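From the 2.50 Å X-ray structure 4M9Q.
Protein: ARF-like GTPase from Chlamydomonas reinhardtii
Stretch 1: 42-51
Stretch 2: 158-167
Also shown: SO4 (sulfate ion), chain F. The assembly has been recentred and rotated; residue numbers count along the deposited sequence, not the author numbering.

Stretch 1 42-51: TLNEGKYKIE
Stretch 2, residues 158-167: LRDGLKWLVG

Residues 42-45 and 48-51 form a β-hairpin with a type II' turn from Glu45 to Tyr48. Gly46 takes phi/psi 51/-123, a positive phi that favours glycine. Backbone pairs hold the register: Leu43 N to Ile50 O and Ile50 N to Leu43 O are both 2.7 Å. Residues 158-167 form a regular α-helix, phi/psi near -63/-43, whose axis crosses strand 42-45 at -78°; Glu45 CA and Lys163 CA are nearest, 7.0 Å apart.

Alternation along the strands points Leu43 (m, t), Glu45, Tyr48 (m) and Ile50 (m) toward the helix, where Leu162 (t, p) and Val166 (t) face them. Apolar contacts are at van der Waals distance: Leu43 CD1 to Leu162 CD2, Tyr48 CD1 to Val166 CG1 and Ile50 CD1 to Val166 CG2 are each 3.5 Å.

Buried Glu45 (t, p) has its charge met by two cationic side chains one helical turn apart. Arg159 (m, m, t) NH1 donates to Glu45 OE1 (2.9 Å) within a salt bridge, and hydrogen-bonds to the backbone carbonyl Asn44 O (2.7 Å), both near the guanidinium plane. Lys163 (m, t, t, m) adds a salt bridge with a weak hydrogen bond, NZ to Glu45 OE2, 3.2 Å.

Water 1 bridges strand and guanidinium, accepting from Asn44 N (2.9 Å) and Arg159 NH2 (3.0 Å). At the turn, sulfate O1 accepts from Lys47 N (2.9 Å).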

# COMPACT_ATOMS: atom_id res chain seq x y z
N THR A 42 -1.54 -11.76 -7.01
CA THR A 42 -2.06 -11.13 -8.18
C THR A 42 -3.57 -11.02 -8.09
O THR A 42 -4.22 -11.91 -7.61
CB THR A 42 -1.67 -11.90 -9.42
OG1 THR A 42 -0.27 -11.68 -9.67
CG2 THR A 42 -2.49 -11.42 -10.62
N LEU A 43 -4.09 -9.86 -8.49
CA LEU A 43 -5.50 -9.54 -8.42
C LEU A 43 -5.97 -9.10 -9.79
O LEU A 43 -5.21 -8.52 -10.54
CB LEU A 43 -5.76 -8.30 -7.50
CG LEU A 43 -5.33 -8.35 -6.05
CD1 LEU A 43 -5.78 -7.10 -5.35
CD2 LEU A 43 -5.92 -9.55 -5.35
N ASN A 44 -7.26 -9.26 -10.04
CA ASN A 44 -7.90 -8.65 -11.20
C ASN A 44 -8.77 -7.47 -10.78
O ASN A 44 -9.46 -7.54 -9.79
CB ASN A 44 -8.72 -9.71 -11.90
CG ASN A 44 -7.86 -10.76 -12.51
OD1 ASN A 44 -6.73 -10.47 -12.90
ND2 ASN A 44 -8.35 -11.98 -12.59
N GLU A 45 -8.65 -6.35 -11.47
CA GLU A 45 -9.50 -5.20 -11.20
C GLU A 45 -9.67 -4.42 -12.46
O GLU A 45 -8.69 -3.89 -13.00
CB GLU A 45 -8.89 -4.29 -10.16
CG GLU A 45 -9.77 -3.08 -9.78
CD GLU A 45 -11.18 -3.44 -9.35
OE1 GLU A 45 -11.37 -4.14 -8.32
OE2 GLU A 45 -12.13 -3.00 -10.06
N GLY A 46 -10.90 -4.41 -12.95
CA GLY A 46 -11.20 -3.99 -14.27
C GLY A 46 -10.31 -4.69 -15.26
O GLY A 46 -10.23 -5.92 -15.30
N LYS A 47 -9.61 -3.85 -15.99
CA LYS A 47 -8.85 -4.14 -17.18
C LYS A 47 -7.40 -4.44 -16.82
O LYS A 47 -6.58 -4.63 -17.66
CB LYS A 47 -8.94 -2.86 -17.99
CG LYS A 47 -8.26 -2.79 -19.31
CD LYS A 47 -7.91 -1.33 -19.61
CE LYS A 47 -9.10 -0.40 -19.50
NZ LYS A 47 -8.78 1.00 -19.91
N TYR A 48 -7.10 -4.51 -15.52
CA TYR A 48 -5.73 -4.68 -15.05
C TYR A 48 -5.47 -5.96 -14.24
O TYR A 48 -6.29 -6.41 -13.46
CB TYR A 48 -5.39 -3.51 -14.16
CG TYR A 48 -5.25 -2.23 -14.91
CD1 TYR A 48 -6.32 -1.39 -15.08
CD2 TYR A 48 -4.06 -1.91 -15.52
CE1 TYR A 48 -6.20 -0.23 -15.82
CE2 TYR A 48 -3.94 -0.76 -16.27
CZ TYR A 48 -5.01 0.08 -16.40
OH TYR A 48 -4.93 1.21 -17.15
N LYS A 49 -4.30 -6.52 -14.48
CA LYS A 49 -3.75 -7.57 -13.65
C LYS A 49 -2.90 -6.80 -12.65
O LYS A 49 -2.10 -5.99 -13.06
CB LYS A 49 -2.89 -8.52 -14.50
CG LYS A 49 -2.75 -9.92 -13.93
CD LYS A 49 -1.93 -10.86 -14.84
CE LYS A 49 -1.30 -12.01 -14.04
NZ LYS A 49 -0.40 -12.92 -14.79
N ILE A 50 -3.11 -6.99 -11.35
CA ILE A 50 -2.41 -6.22 -10.32
C ILE A 50 -1.55 -7.15 -9.49
O ILE A 50 -2.07 -8.05 -8.84
CB ILE A 50 -3.42 -5.47 -9.42
CG1 ILE A 50 -4.23 -4.48 -10.29
CG2 ILE A 50 -2.71 -4.66 -8.39
CD1 ILE A 50 -5.63 -4.29 -9.83
N GLU A 51 -0.24 -6.94 -9.57
CA GLU A 51 0.71 -7.59 -8.72
C GLU A 51 0.85 -6.81 -7.41
O GLU A 51 1.21 -5.62 -7.43
CB GLU A 51 2.03 -7.62 -9.44
CG GLU A 51 3.02 -8.64 -8.90
CD GLU A 51 4.30 -8.72 -9.76
OE1 GLU A 51 4.85 -7.68 -10.25
OE2 GLU A 51 4.78 -9.86 -9.97
N LEU A 158 -12.61 -2.21 0.94
CA LEU A 158 -11.28 -2.59 0.43
C LEU A 158 -11.19 -2.52 -1.11
O LEU A 158 -10.26 -1.89 -1.63
CB LEU A 158 -10.86 -3.98 0.88
CG LEU A 158 -10.86 -4.22 2.39
CD1 LEU A 158 -10.47 -5.68 2.67
CD2 LEU A 158 -9.99 -3.22 3.14
N ARG A 159 -12.14 -3.15 -1.81
CA ARG A 159 -12.22 -3.00 -3.29
C ARG A 159 -12.49 -1.56 -3.70
O ARG A 159 -11.94 -1.09 -4.69
CB ARG A 159 -13.28 -3.93 -3.92
CG ARG A 159 -12.87 -5.40 -4.04
CD ARG A 159 -11.94 -5.57 -5.24
NE ARG A 159 -11.23 -6.86 -5.25
CZ ARG A 159 -10.57 -7.36 -6.29
NH1 ARG A 159 -10.49 -6.72 -7.44
NH2 ARG A 159 -9.97 -8.55 -6.17
N ASP A 160 -13.34 -0.85 -2.96
CA ASP A 160 -13.57 0.57 -3.26
C ASP A 160 -12.25 1.31 -3.31
O ASP A 160 -11.94 2.03 -4.26
CB ASP A 160 -14.47 1.21 -2.26
CG ASP A 160 -15.92 0.69 -2.33
OD1 ASP A 160 -16.28 -0.02 -3.32
OD2 ASP A 160 -16.69 0.99 -1.37
N GLY A 161 -11.41 1.08 -2.32
CA GLY A 161 -10.10 1.72 -2.28
C GLY A 161 -9.25 1.27 -3.45
O GLY A 161 -8.68 2.08 -4.15
N LEU A 162 -9.22 -0.04 -3.70
CA LEU A 162 -8.48 -0.57 -4.86
C LEU A 162 -8.96 0.03 -6.17
O LEU A 162 -8.15 0.41 -7.00
CB LEU A 162 -8.54 -2.10 -4.89
CG LEU A 162 -7.64 -2.77 -5.90
CD1 LEU A 162 -6.20 -2.39 -5.67
CD2 LEU A 162 -7.80 -4.28 -5.82
N LYS A 163 -10.27 0.16 -6.34
CA LYS A 163 -10.83 0.70 -7.60
C LYS A 163 -10.46 2.17 -7.79
O LYS A 163 -10.22 2.60 -8.90
CB LYS A 163 -12.36 0.61 -7.62
CG LYS A 163 -12.91 -0.71 -8.11
CD LYS A 163 -14.42 -0.89 -7.84
CE LYS A 163 -14.95 -2.09 -8.62
NZ LYS A 163 -15.06 -1.84 -10.11
N TRP A 164 -10.45 2.94 -6.71
CA TRP A 164 -9.99 4.32 -6.81
C TRP A 164 -8.52 4.33 -7.23
O TRP A 164 -8.13 5.14 -8.05
CB TRP A 164 -10.15 5.03 -5.49
CG TRP A 164 -9.52 6.38 -5.54
CD1 TRP A 164 -10.08 7.58 -6.03
CD2 TRP A 164 -8.16 6.73 -5.18
NE1 TRP A 164 -9.18 8.59 -5.95
CE2 TRP A 164 -8.01 8.15 -5.46
CE3 TRP A 164 -7.14 6.06 -4.64
CZ2 TRP A 164 -6.86 8.82 -5.20
CZ3 TRP A 164 -5.95 6.74 -4.40
CH2 TRP A 164 -5.82 8.09 -4.70
N LEU A 165 -7.70 3.44 -6.67
CA LEU A 165 -6.27 3.44 -6.98
C LEU A 165 -6.08 3.09 -8.45
O LEU A 165 -5.36 3.78 -9.18
CB LEU A 165 -5.51 2.38 -6.19
CG LEU A 165 -4.22 2.70 -5.46
CD1 LEU A 165 -3.38 1.44 -5.33
CD2 LEU A 165 -3.47 3.83 -6.05
N VAL A 166 -6.74 2.01 -8.86
CA VAL A 166 -6.53 1.48 -10.19
C VAL A 166 -7.01 2.50 -11.21
O VAL A 166 -6.36 2.73 -12.22
CB VAL A 166 -7.16 0.09 -10.38
CG1 VAL A 166 -7.12 -0.28 -11.85
CG2 VAL A 166 -6.40 -0.93 -9.51
N GLY A 167 -8.13 3.14 -10.92
CA GLY A 167 -8.65 4.19 -11.77
C GLY A 167 -7.72 5.38 -11.87
O GLY A 167 -7.59 6.00 -12.91
S SO4 F . -10.44 0.22 -15.50
O1 SO4 F . -9.70 -1.04 -15.30
O2 SO4 F . -11.90 -0.08 -15.48
O3 SO4 F . -10.05 1.21 -14.44
O4 SO4 F . -10.10 0.79 -16.83
O HOH W 1 -9.14 -10.55 -8.29